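Local coordinates for protein phycocyanobilin lyase subunit beta (Nostoc sp. PCC 7120, PDB 5N3U) that probably works as one half of a two-subunit lyase, with its alpha partner, that is required for attaching the bilin chromophore to the phycocyanin alpha chain, at residues A32-L37 with E61-Q66; A39-N44 with A80-T85; K137-L142 with P168-P173. All blocks are in the same frame, centred on the assembly; numbering follows the deposited sequence.

Interaction 1 of 3, residues A32-L37 with E61-Q66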
ATOM      1  N   ALA B  32      15.523 -20.531  19.424  1.00 40.30           N
ATOM      2  CA  ALA B  32      14.126 -20.477  19.823  1.00 41.15           C
ATOM      3  C   ALA B  32      13.460 -19.117  19.675  1.00 36.60           C
ATOM      4  O   ALA B  32      12.269 -19.078  19.538  1.00 40.73           O
ATOM      5  CB  ALA B  32      13.916 -20.972  21.267  1.00 42.32           C
ATOM      6  N   ALA B  33      14.215 -18.041  19.786  1.00 37.56           N
ATOM      7  CA  ALA B  33      13.679 -16.688  19.694  1.00 42.96           C
ATOM      8  C   ALA B  33      13.355 -16.215  18.228  1.00 39.66           C
ATOM      9  O   ALA B  33      12.838 -15.116  18.053  1.00 36.03           O
ATOM     10  CB  ALA B  33      14.694 -15.730  20.303  1.00 39.48           C
ATOM     11  N   ILE B  34      13.753 -16.988  17.200  1.00 37.86           N
ATOM     12  CA  ILE B  34      13.648 -16.540  15.771  1.00 37.57           C
ATOM     13  C   ILE B  34      12.243 -16.007  15.477  1.00 31.60           C
ATOM     14  O   ILE B  34      12.104 -14.863  15.056  1.00 35.10           O
ATOM     15  CB  ILE B  34      13.910 -17.654  14.726  1.00 37.19           C
ATOM     16  CG1 ILE B  34      15.260 -18.344  14.889  1.00 39.80           C
ATOM     17  CG2 ILE B  34      13.837 -17.146  13.304  1.00 31.56           C
ATOM     18  CD1 ILE B  34      16.448 -17.580  14.654  1.00 40.73           C
ATOM     19  N   PRO B  35      11.214 -16.807  15.737  1.00 31.15           N
ATOM     20  CA  PRO B  35       9.880 -16.257  15.406  1.00 37.10           C
ATOM     21  C   PRO B  35       9.546 -14.913  16.085  1.00 38.12           C
ATOM     22  O   PRO B  35       8.935 -14.037  15.484  1.00 30.76           O
ATOM     23  CB  PRO B  35       8.934 -17.338  15.894  1.00 37.59           C
ATOM     24  CG  PRO B  35       9.812 -18.550  15.980  1.00 37.60           C
ATOM     25  CD  PRO B  35      11.073 -18.046  16.520  1.00 34.95           C
ATOM     26  N   THR B  36       9.949 -14.757  17.337  1.00 34.21           N
ATOM     27  CA  THR B  36       9.756 -13.480  18.022  1.00 33.30           C
ATOM     28  C   THR B  36      10.522 -12.384  17.364  1.00 30.87           C
ATOM     29  O   THR B  36      10.004 -11.285  17.202  1.00 32.85           O
ATOM     30  CB  THR B  36      10.109 -13.595  19.546  1.00 37.41           C
ATOM     31  OG1 THR B  36       9.263 -14.593  20.110  1.00 36.09           O
ATOM     32  CG2 THR B  36       9.817 -12.301  20.293  1.00 35.27           C
ATOM     33  N   LEU B  37      11.761 -12.631  16.987  1.00 27.05           N
ATOM     34  CA  LEU B  37      12.545 -11.597  16.348  1.00 26.68           C
ATOM     35  C   LEU B  37      11.797 -11.148  15.075  1.00 28.63           C
ATOM     36  O   LEU B  37      11.702  -9.957  14.816  1.00 27.40           O
ATOM     37  CB  LEU B  37      13.964 -12.033  15.993  1.00 27.11           C
ATOM     38  CG  LEU B  37      14.883 -12.224  17.274  1.00 35.67           C
ATOM     39  CD1 LEU B  37      16.126 -13.026  16.984  1.00 35.48           C
ATOM     40  CD2 LEU B  37      15.344 -10.871  17.827  1.00 31.86           C
ATOM     41  N   GLU B  61      22.413 -18.614   8.565  1.00 35.09           N
ATOM     42  CA  GLU B  61      21.681 -19.708   7.846  1.00 39.84           C
ATOM     43  C   GLU B  61      20.566 -20.371   8.583  1.00 36.23           C
ATOM     44  O   GLU B  61      19.525 -20.703   8.007  1.00 32.98           O
ATOM     45  CB  GLU B  61      22.631 -20.852   7.445  1.00 46.65           C
ATOM     46  CG  GLU B  61      22.959 -20.860   5.991  1.00 56.24           C
ATOM     47  CD  GLU B  61      23.959 -19.789   5.598  1.00 64.20           C
ATOM     48  OE1 GLU B  61      24.926 -19.577   6.353  1.00 82.98           O
ATOM     49  OE2 GLU B  61      23.819 -19.208   4.504  1.00 73.28           O
ATOM     50  N   VAL B  62      20.782 -20.640   9.865  1.00 30.79           N
ATOM     51  CA  VAL B  62      19.785 -21.377  10.600  1.00 32.20           C
ATOM     52  C   VAL B  62      18.371 -20.655  10.643  1.00 28.03           C
ATOM     53  O   VAL B  62      17.326 -21.305  10.802  1.00 29.39           O
ATOM     54  CB  VAL B  62      20.274 -21.677  12.060  1.00 36.79           C
ATOM     55  CG1 VAL B  62      20.441 -20.392  12.883  1.00 39.67           C
ATOM     56  CG2 VAL B  62      19.329 -22.643  12.754  1.00 38.78           C
ATOM     57  N   ALA B  63      18.395 -19.334  10.635  1.00 27.70           N
ATOM     58  CA  ALA B  63      17.133 -18.545  10.611  1.00 26.49           C
ATOM     59  C   ALA B  63      16.470 -18.469   9.228  1.00 29.10           C
ATOM     60  O   ALA B  63      15.312 -18.053   9.155  1.00 24.45           O
ATOM     61  CB  ALA B  63      17.392 -17.191  11.111  1.00 27.34           C
ATOM     62  N   VAL B  64      17.187 -18.805   8.150  1.00 28.60           N
ATOM     63  CA  VAL B  64      16.653 -18.604   6.808  1.00 28.17           C
ATOM     64  C   VAL B  64      15.301 -19.307   6.565  1.00 25.40           C
ATOM     65  O   VAL B  64      14.426 -18.651   6.085  1.00 26.54           O
ATOM     66  CB  VAL B  64      17.704 -18.938   5.728  1.00 25.42           C
ATOM     67  CG1 VAL B  64      17.059 -18.988   4.356  1.00 26.01           C
ATOM     68  CG2 VAL B  64      18.746 -17.917   5.793  1.00 26.45           C
ATOM     69  N   PRO B  65      15.095 -20.587   6.952  1.00 25.57           N
ATOM     70  CA  PRO B  65      13.823 -21.222   6.717  1.00 27.97           C
ATOM     71  C   PRO B  65      12.619 -20.501   7.325  1.00 30.46           C
ATOM     72  O   PRO B  65      11.543 -20.385   6.688  1.00 24.79           O
ATOM     73  CB  PRO B  65      13.993 -22.607   7.403  1.00 31.84           C
ATOM     74  CG  PRO B  65      15.400 -22.917   7.136  1.00 29.12           C
ATOM     75  CD  PRO B  65      16.102 -21.583   7.380  1.00 31.29           C
ATOM     76  N   GLN B  66      12.754 -20.069   8.568  1.00 28.38           N
ATOM     77  CA  GLN B  66      11.666 -19.310   9.193  1.00 27.16           C
ATOM     78  C   GLN B  66      11.517 -17.920   8.610  1.00 25.17           C
ATOM     79  O   GLN B  66      10.376 -17.445   8.396  1.00 24.74           O
ATOM     80  CB  GLN B  66      11.872 -19.263  10.706  1.00 29.79           C
ATOM     81  CG  GLN B  66      11.398 -20.587  11.370  1.00 33.24           C
ATOM     82  CD  GLN B  66      11.945 -20.702  12.751  1.00 43.84           C
ATOM     83  OE1 GLN B  66      13.157 -20.728  12.920  1.00 51.63           O
ATOM     84  NE2 GLN B  66      11.090 -20.716  13.742  1.00 46.89           N
TER
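Ile34 and Gln66 bury the most surface here, with Ala63 and Pro35 filling in beside them. Ile34 splits its branches between two neighbours. Its CG2 lies anti to the backbone N while CG1 stands beside that nitrogen (chi1 -56°), and this, with the bend at chi2 (-66°), brings Ile34 CD1 to 3.7 Å from Ala63 CB. Ile34 CG2 meets instead the root of the glutamine, 3.9 Å from Gln66 CB. A beta-branched residue suits this place because it can fill two directions at once from a short stem, and alanine opposite is small enough to let the isoleucine tip come close to the chain.

Gln66 runs extended beyond CG (chi2 164°), so that its amide is carried across to the start of the opposing helix. There Gln66 OE1 rests against Ile34 CB at 3.6 Å, and Gln66 NE2 lies 3.4 Å from Pro35 CG. Neither amide atom makes a hydrogen bond to residues 32-37; both simply pack against aliphatic carbons, the Gln66 side chain crossing those of Ile34 and Pro35 at a slant. Glutamine is apt at such a partly exposed border, since its methylenes pack while its amide tolerates water. Pro35, near the beginning of its helix, where proline costs no backbone hydrogen bond, offers the CG of its rigid ring.

The contact thus joins the beginnings of helices 34-40 and 64-69, both entered from 3-10 turns, in the all-helical HEAT-repeat architecture. Leu56 and Leu59 of helix 46-59, the helix between them in the chain, also pack on Ile34.

Interaction 2 of 3, residues A39-N44 with A80-T85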
ATOM      1  N   ALA B  39       8.661 -11.342  14.367  1.00 23.34           N
ATOM      2  CA  ALA B  39       7.431 -10.663  14.732  1.00 27.45           C
ATOM      3  C   ALA B  39       7.692  -9.190  15.113  1.00 26.84           C
ATOM      4  O   ALA B  39       6.841  -8.376  14.920  1.00 30.38           O
ATOM      5  CB  ALA B  39       6.753 -11.377  15.873  1.00 31.88           C
ATOM      6  N   VAL B  40       8.884  -8.862  15.601  1.00 22.91           N
ATOM      7  CA  VAL B  40       9.228  -7.503  15.936  1.00 25.58           C
ATOM      8  C   VAL B  40       9.082  -6.580  14.713  1.00 25.96           C
ATOM      9  O   VAL B  40       8.786  -5.415  14.883  1.00 27.06           O
ATOM     10  CB  VAL B  40      10.628  -7.376  16.545  1.00 26.58           C
ATOM     11  CG1 VAL B  40      11.084  -5.932  16.640  1.00 32.75           C
ATOM     12  CG2 VAL B  40      10.620  -8.033  17.928  1.00 28.49           C
ATOM     13  N   PHE B  41       9.333  -7.076  13.504  1.00 24.17           N
ATOM     14  CA  PHE B  41       9.260  -6.196  12.317  1.00 21.49           C
ATOM     15  C   PHE B  41       7.857  -5.599  12.129  1.00 22.08           C
ATOM     16  O   PHE B  41       7.689  -4.564  11.538  1.00 22.64           O
ATOM     17  CB  PHE B  41       9.591  -6.974  11.064  1.00 23.65           C
ATOM     18  CG  PHE B  41      10.927  -7.635  11.005  1.00 22.90           C
ATOM     19  CD1 PHE B  41      12.053  -7.167  11.721  1.00 25.51           C
ATOM     20  CD2 PHE B  41      11.087  -8.701  10.154  1.00 20.48           C
ATOM     21  CE1 PHE B  41      13.283  -7.767  11.551  1.00 26.50           C
ATOM     22  CE2 PHE B  41      12.310  -9.325   9.999  1.00 24.21           C
ATOM     23  CZ  PHE B  41      13.423  -8.872  10.703  1.00 24.21           C
ATOM     24  N   GLY B  42       6.848  -6.212  12.674  1.00 22.55           N
ATOM     25  CA  GLY B  42       5.482  -5.744  12.631  1.00 30.94           C
ATOM     26  C   GLY B  42       5.133  -4.563  13.537  1.00 33.99           C
ATOM     27  O   GLY B  42       4.041  -4.055  13.440  1.00 39.73           O
ATOM     28  N   TYR B  43       6.046  -4.150  14.394  1.00 31.56           N
ATOM     29  CA  TYR B  43       5.850  -3.018  15.274  1.00 39.24           C
ATOM     30  C   TYR B  43       6.756  -1.973  14.728  1.00 48.42           C
ATOM     31  O   TYR B  43       8.038  -2.115  14.748  1.00 50.59           O
ATOM     32  CB  TYR B  43       6.380  -3.313  16.656  1.00 38.14           C
ATOM     33  CG  TYR B  43       5.783  -4.561  17.187  1.00 50.79           C
ATOM     34  CD1 TYR B  43       4.378  -4.753  17.276  1.00 58.56           C
ATOM     35  CD2 TYR B  43       6.617  -5.592  17.605  1.00 52.98           C
ATOM     36  CE1 TYR B  43       3.869  -5.962  17.775  1.00 59.90           C
ATOM     37  CE2 TYR B  43       6.116  -6.780  18.105  1.00 50.33           C
ATOM     38  CZ  TYR B  43       4.775  -6.972  18.183  1.00 56.85           C
ATOM     39  OH  TYR B  43       4.414  -8.200  18.679  1.00 61.81           O
ATOM     40  N   ASN B  44       6.153  -0.911  14.289  1.00 41.34           N
ATOM     41  CA  ASN B  44       6.854  -0.044  13.342  1.00 44.45           C
ATOM     42  C   ASN B  44       7.741   0.898  14.052  1.00 46.02           C
ATOM     43  O   ASN B  44       7.505   2.117  14.128  1.00 49.93           O
ATOM     44  CB  ASN B  44       5.874   0.774  12.501  1.00 44.13           C
ATOM     45  CG  ASN B  44       6.603   1.756  11.601  1.00 50.92           C
ATOM     46  OD1 ASN B  44       7.723   1.471  11.134  1.00 52.36           O
ATOM     47  ND2 ASN B  44       6.017   2.927  11.394  1.00 44.33           N
ATOM     48  N   ALA B  80       9.664  -5.467   4.391  1.00 18.49           N
ATOM     49  CA  ALA B  80      10.850  -4.911   3.914  1.00 17.81           C
ATOM     50  C   ALA B  80      12.016  -5.377   4.809  1.00 18.67           C
ATOM     51  O   ALA B  80      13.082  -5.606   4.331  1.00 17.29           O
ATOM     52  CB  ALA B  80      10.765  -3.410   3.963  1.00 22.93           C
ATOM     53  N   TYR B  81      11.777  -5.474   6.107  1.00 21.22           N
ATOM     54  CA  TYR B  81      12.774  -5.963   7.060  1.00 21.01           C
ATOM     55  C   TYR B  81      13.056  -7.411   6.843  1.00 21.05           C
ATOM     56  O   TYR B  81      14.231  -7.810   6.898  1.00 21.08           O
ATOM     57  CB  TYR B  81      12.347  -5.745   8.532  1.00 26.64           C
ATOM     58  CG  TYR B  81      12.502  -4.318   8.956  1.00 28.00           C
ATOM     59  CD1 TYR B  81      13.780  -3.775   9.142  1.00 32.29           C
ATOM     60  CD2 TYR B  81      11.392  -3.507   9.212  1.00 34.88           C
ATOM     61  CE1 TYR B  81      13.945  -2.443   9.547  1.00 34.67           C
ATOM     62  CE2 TYR B  81      11.527  -2.164   9.626  1.00 33.48           C
ATOM     63  CZ  TYR B  81      12.821  -1.642   9.762  1.00 38.08           C
ATOM     64  OH  TYR B  81      12.986  -0.333  10.210  1.00 41.51           O
ATOM     65  N   SER B  82      12.054  -8.234   6.575  1.00 19.48           N
ATOM     66  CA  SER B  82      12.311  -9.639   6.253  1.00 20.15           C
ATOM     67  C   SER B  82      13.229  -9.755   5.053  1.00 19.36           C
ATOM     68  O   SER B  82      14.199 -10.494   5.053  1.00 19.67           O
ATOM     69  CB  SER B  82      11.057 -10.421   5.996  1.00 20.30           C
ATOM     70  OG  SER B  82      10.312 -10.566   7.167  1.00 23.05           O
ATOM     71  N   ILE B  83      12.900  -9.028   4.015  1.00 19.71           N
ATOM     72  CA  ILE B  83      13.653  -9.082   2.789  1.00 20.55           C
ATOM     73  C   ILE B  83      15.070  -8.557   2.998  1.00 23.30           C
ATOM     74  O   ILE B  83      16.021  -9.088   2.457  1.00 22.62           O
ATOM     75  CB  ILE B  83      12.969  -8.319   1.691  1.00 20.14           C
ATOM     76  CG1 ILE B  83      11.553  -8.898   1.432  1.00 20.18           C
ATOM     77  CG2 ILE B  83      13.862  -8.360   0.447  1.00 21.19           C
ATOM     78  CD1 ILE B  83      11.540 -10.347   1.044  1.00 22.19           C
ATOM     79  N   ARG B  84      15.207  -7.453   3.733  1.00 21.08           N
ATOM     80  CA  ARG B  84      16.517  -6.918   4.021  1.00 23.22           C
ATOM     81  C   ARG B  84      17.420  -7.926   4.817  1.00 22.41           C
ATOM     82  O   ARG B  84      18.619  -8.035   4.591  1.00 24.19           O
ATOM     83  CB  ARG B  84      16.411  -5.570   4.728  1.00 27.77           C
ATOM     84  CG  ARG B  84      17.743  -4.785   4.755  1.00 39.96           C
ATOM     85  CD  ARG B  84      17.591  -3.307   5.158  1.00 45.13           C
ATOM     86  NE  ARG B  84      16.388  -2.674   4.575  1.00 46.54           N
ATOM     87  CZ  ARG B  84      15.244  -2.385   5.190  1.00 41.40           C
ATOM     88  NH1 ARG B  84      15.019  -2.703   6.441  1.00 47.63           N
ATOM     89  NH2 ARG B  84      14.261  -1.792   4.507  1.00 51.54           N
ATOM     90  N   THR B  85      16.820  -8.612   5.747  1.00 20.40           N
ATOM     91  CA  THR B  85      17.466  -9.549   6.574  1.00 21.34           C
ATOM     92  C   THR B  85      17.889 -10.749   5.767  1.00 22.79           C
ATOM     93  O   THR B  85      19.063 -11.176   5.834  1.00 21.03           O
ATOM     94  CB  THR B  85      16.545  -9.973   7.673  1.00 21.09           C
ATOM     95  OG1 THR B  85      16.159  -8.826   8.424  1.00 21.92           O
ATOM     96  CG2 THR B  85      17.201 -10.925   8.587  1.00 24.30           C
TER
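The Phe41 ring lies against the side of helix 76-89 and receives Tyr81 CB squarely over one face, 3.4 Å from the ring centroid and 12° off its normal. This is a CH-pi contact made by a methylene rather than by the tyrosine ring. The ring planes are inclined by only 26°, yet the Phe41 and Tyr81 centroids, 5.5 Å apart, are so offset laterally that there is little stacking. Further along the helix, Ser82 OG approaches Phe41 CD2 at 3.6 Å and Thr85 OG1 stands 3.6 Å from Phe41 CZ. A large flat side chain suits the place, since it spans a full helical turn.

Phe41 CG sits beside its own backbone N (chi1 -59°), sending the ring outward from the type I turn that runs from Val40 to Tyr43. On the helix, Thr85 OG1 donates to Tyr81 O at 2.7 Å, while the backbone N of Thr85 reaches the same oxygen from the opposite face of its plane. Thr85 OG1 is also bonded to Ser53 OG of helix 46-59, whose Leu56 packs on Phe41. Within and just after the turn, Gly42 O and Asn44 ND2 exchange hydrogen bonds with Asn44 ND2 and Gly42 O of a second copy of this subunit.

No hydrogen bond crosses between the segments, so dispersion and CH-pi attraction join them; the buried threonine hydroxyl is satisfied by Tyr81 O and Ser53 OG, which lets it lie against an aromatic ring at little cost.

Interaction 3 of 3, residues K137-L142 with P168-P173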
ATOM      1  N   LYS B 137      19.197 -16.390 -12.992  1.00 24.36           N
ATOM      2  CA  LYS B 137      17.803 -16.005 -12.788  1.00 25.75           C
ATOM      3  C   LYS B 137      17.754 -14.643 -12.090  1.00 24.35           C
ATOM      4  O   LYS B 137      16.891 -13.840 -12.341  1.00 24.25           O
ATOM      5  CB  LYS B 137      17.089 -17.008 -11.870  1.00 27.98           C
ATOM      6  CG  LYS B 137      16.980 -18.433 -12.335  1.00 32.15           C
ATOM      7  CD  LYS B 137      16.286 -18.588 -13.670  1.00 37.60           C
ATOM      8  CE  LYS B 137      14.764 -18.297 -13.579  1.00 40.84           C
ATOM      9  NZ  LYS B 137      14.380 -18.256 -15.052  1.00 53.00           N
ATOM     10  N   ALA B 138      18.693 -14.394 -11.174  1.00 23.52           N
ATOM     11  CA  ALA B 138      18.746 -13.097 -10.515  1.00 25.02           C
ATOM     12  C   ALA B 138      18.974 -11.985 -11.513  1.00 27.76           C
ATOM     13  O   ALA B 138      18.245 -10.994 -11.538  1.00 22.31           O
ATOM     14  CB  ALA B 138      19.816 -13.109  -9.463  1.00 24.85           C
ATOM     15  N   LEU B 139      19.905 -12.226 -12.427  1.00 25.28           N
ATOM     16  CA  LEU B 139      20.179 -11.305 -13.483  1.00 26.78           C
ATOM     17  C   LEU B 139      18.956 -11.041 -14.293  1.00 23.90           C
ATOM     18  O   LEU B 139      18.617  -9.868 -14.525  1.00 24.77           O
ATOM     19  CB  LEU B 139      21.356 -11.852 -14.368  1.00 29.56           C
ATOM     20  CG  LEU B 139      21.619 -11.063 -15.641  1.00 30.94           C
ATOM     21  CD1 LEU B 139      22.007  -9.639 -15.298  1.00 32.30           C
ATOM     22  CD2 LEU B 139      22.700 -11.744 -16.517  1.00 34.66           C
ATOM     23  N   GLU B 140      18.232 -12.070 -14.704  1.00 24.85           N
ATOM     24  CA  GLU B 140      17.023 -11.853 -15.539  1.00 26.43           C
ATOM     25  C   GLU B 140      16.062 -10.929 -14.828  1.00 26.81           C
ATOM     26  O   GLU B 140      15.448 -10.067 -15.425  1.00 22.91           O
ATOM     27  CB  GLU B 140      16.298 -13.172 -15.881  1.00 30.66           C
ATOM     28  CG  GLU B 140      17.078 -14.091 -16.815  1.00 38.92           C
ATOM     29  CD  GLU B 140      16.641 -15.627 -16.817  1.00 50.37           C
ATOM     30  OE1 GLU B 140      15.563 -16.091 -16.257  1.00 43.33           O
ATOM     31  OE2 GLU B 140      17.452 -16.431 -17.345  1.00 46.44           O
ATOM     32  N   THR B 141      15.889 -11.129 -13.519  1.00 23.95           N
ATOM     33  CA  THR B 141      14.950 -10.289 -12.798  1.00 21.83           C
ATOM     34  C   THR B 141      15.454  -8.890 -12.700  1.00 20.74           C
ATOM     35  O   THR B 141      14.656  -7.957 -12.805  1.00 21.64           O
ATOM     36  CB  THR B 141      14.690 -10.856 -11.383  1.00 23.47           C
ATOM     37  OG1 THR B 141      13.883 -12.005 -11.582  1.00 24.82           O
ATOM     38  CG2 THR B 141      13.758  -9.990 -10.572  1.00 21.03           C
ATOM     39  N   LEU B 142      16.737  -8.733 -12.416  1.00 22.01           N
ATOM     40  CA  LEU B 142      17.296  -7.405 -12.314  1.00 21.26           C
ATOM     41  C   LEU B 142      17.226  -6.636 -13.614  1.00 22.40           C
ATOM     42  O   LEU B 142      16.999  -5.423 -13.610  1.00 24.14           O
ATOM     43  CB  LEU B 142      18.708  -7.445 -11.827  1.00 21.71           C
ATOM     44  CG  LEU B 142      18.885  -7.724 -10.343  1.00 20.69           C
ATOM     45  CD1 LEU B 142      20.277  -8.106 -10.048  1.00 24.30           C
ATOM     46  CD2 LEU B 142      18.576  -6.511  -9.514  1.00 21.36           C
ATOM     47  N   PRO B 168      31.542 -14.557 -14.421  1.00 57.72           N
ATOM     48  CA  PRO B 168      32.029 -14.277 -15.787  1.00 47.59           C
ATOM     49  C   PRO B 168      30.994 -14.385 -16.877  1.00 46.81           C
ATOM     50  O   PRO B 168      30.880 -13.484 -17.739  1.00 39.40           O
ATOM     51  CB  PRO B 168      33.092 -15.339 -15.990  1.00 51.52           C
ATOM     52  CG  PRO B 168      33.584 -15.610 -14.631  1.00 53.86           C
ATOM     53  CD  PRO B 168      32.392 -15.543 -13.744  1.00 55.07           C
ATOM     54  N   ASP B 169      30.170 -15.427 -16.821  1.00 47.60           N
ATOM     55  CA  ASP B 169      29.097 -15.582 -17.846  1.00 46.30           C
ATOM     56  C   ASP B 169      28.072 -14.444 -17.930  1.00 45.02           C
ATOM     57  O   ASP B 169      27.379 -14.332 -18.893  1.00 42.25           O
ATOM     58  CB  ASP B 169      28.391 -16.938 -17.661  1.00 51.74           C
ATOM     59  CG  ASP B 169      29.283 -18.135 -18.070  1.00 64.01           C
ATOM     60  OD1 ASP B 169      30.502 -17.947 -18.310  1.00 68.05           O
ATOM     61  OD2 ASP B 169      28.764 -19.275 -18.166  1.00 76.25           O
ATOM     62  N   LEU B 170      27.969 -13.602 -16.913  1.00 45.28           N
ATOM     63  CA  LEU B 170      26.901 -12.639 -16.833  1.00 43.79           C
ATOM     64  C   LEU B 170      27.343 -11.212 -17.227  1.00 45.91           C
ATOM     65  O   LEU B 170      26.539 -10.288 -17.299  1.00 41.34           O
ATOM     66  CB  LEU B 170      26.361 -12.669 -15.364  1.00 44.22           C
ATOM     67  CG  LEU B 170      25.862 -14.006 -14.816  1.00 38.25           C
ATOM     68  CD1 LEU B 170      25.165 -13.794 -13.465  1.00 40.29           C
ATOM     69  CD2 LEU B 170      24.918 -14.779 -15.720  1.00 40.78           C
ATOM     70  N   GLN B 171      28.592 -11.030 -17.580  1.00 53.04           N
ATOM     71  CA  GLN B 171      29.103  -9.673 -17.698  1.00 53.16           C
ATOM     72  C   GLN B 171      28.685  -8.993 -18.965  1.00 51.41           C
ATOM     73  O   GLN B 171      28.479  -7.793 -18.967  1.00 63.52           O
ATOM     74  CB  GLN B 171      30.573  -9.672 -17.491  1.00 53.42           C
ATOM     75  CG  GLN B 171      30.894 -10.362 -16.193  1.00 57.60           C
ATOM     76  CD  GLN B 171      32.348 -10.210 -15.819  1.00 70.53           C
ATOM     77  OE1 GLN B 171      33.184  -9.930 -16.671  1.00 72.47           O
ATOM     78  NE2 GLN B 171      32.661 -10.405 -14.541  1.00 76.94           N
ATOM     79  N   GLN B 172      28.428  -9.750 -20.007  1.00 47.73           N
ATOM     80  CA  GLN B 172      28.098  -9.153 -21.249  1.00 52.17           C
ATOM     81  C   GLN B 172      26.746  -8.492 -21.142  1.00 55.06           C
ATOM     82  O   GLN B 172      26.611  -7.330 -21.546  1.00 55.86           O
ATOM     83  CB  GLN B 172      28.146 -10.191 -22.412  1.00 55.21           C
ATOM     84  CG  GLN B 172      27.774  -9.605 -23.778  1.00 55.39           C
ATOM     85  CD  GLN B 172      26.288  -9.602 -24.116  1.00 56.10           C
ATOM     86  OE1 GLN B 172      25.727  -8.579 -24.509  1.00 55.44           O
ATOM     87  NE2 GLN B 172      25.662 -10.743 -24.010  1.00 53.63           N
ATOM     88  N   PRO B 173      25.724  -9.239 -20.642  1.00 46.69           N
ATOM     89  CA  PRO B 173      24.414  -8.610 -20.645  1.00 46.68           C
ATOM     90  C   PRO B 173      24.346  -7.412 -19.704  1.00 33.87           C
ATOM     91  O   PRO B 173      23.511  -6.567 -19.957  1.00 38.25           O
ATOM     92  CB  PRO B 173      23.466  -9.748 -20.205  1.00 50.02           C
ATOM     93  CG  PRO B 173      24.361 -10.773 -19.590  1.00 47.54           C
ATOM     94  CD  PRO B 173      25.626 -10.680 -20.346  1.00 49.05           C
TER
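Within residues 137-142, Leu139 alone reaches residues 168-173, touching Leu170 and Pro173 with a single methyl. Before it comes Lys137, on another face of the helix: its aliphatic chain curls back so that Lys137 NZ forms a salt bridge with Glu140 OE1, one turn on, at 2.7 Å; the carboxylate oxygen accepts through its syn lone pair. The same NZ pairs with Asp64 of the alpha subunit, and this second carboxylate probably favours the charged lysine in its buried setting.

At Leu139 itself, CG is anti to the backbone N (chi1 172°), which extends the side chain away from its helix. Leu139 CD2 then settles 3.8 Å from Leu170 CD2 and 3.6 Å from Pro173 CG. The Leu139 and Leu170 side chains run antiparallel, meeting at their CD2 methyls, whereas the proline ring lies roughly at right angles to the Leu139 side chain. Leucine is long enough to bring one methyl to both partners; proline in the first turn of helix 171-184 gives a compact apolar surface where no backbone N-H is needed.

After Leu139 the helix turns its other residues to different partners: Thr141 packs on Ile99 and Ala102 of helix 95-104, and Leu142 on Leu161 of helix 151-163. Leu161 and Leu164 touch Leu139 as well. The contact therefore joins the middle of helix 130-145 to the start of helix 171-184, with the end of helix 151-163 and the loop after it packed alongside in the helical stack.

Overall arrangement
Interactions 1 and 2 lie on one side of the chain's centre and interaction 3 on the opposite side. The centres of the first two are 12 Å apart; that of interaction 3 is about 31 and 29 Å away from them, touching neither. Interactions 1 and 2 share helix 34-40, from whose beginning and end the chain reaches helix 64-69 and then helix 76-89, so their segments alternate along the sequence. Both close before interaction 3 opens between helices 130-145 and 171-184. Interactions 1 and 3 each skip one helix, interaction 2 skips two (46-59 and 64-69), the layered packing expected of HEAT repeats. Two contacts thus lie toward one end of the helical solenoid and the third toward the other.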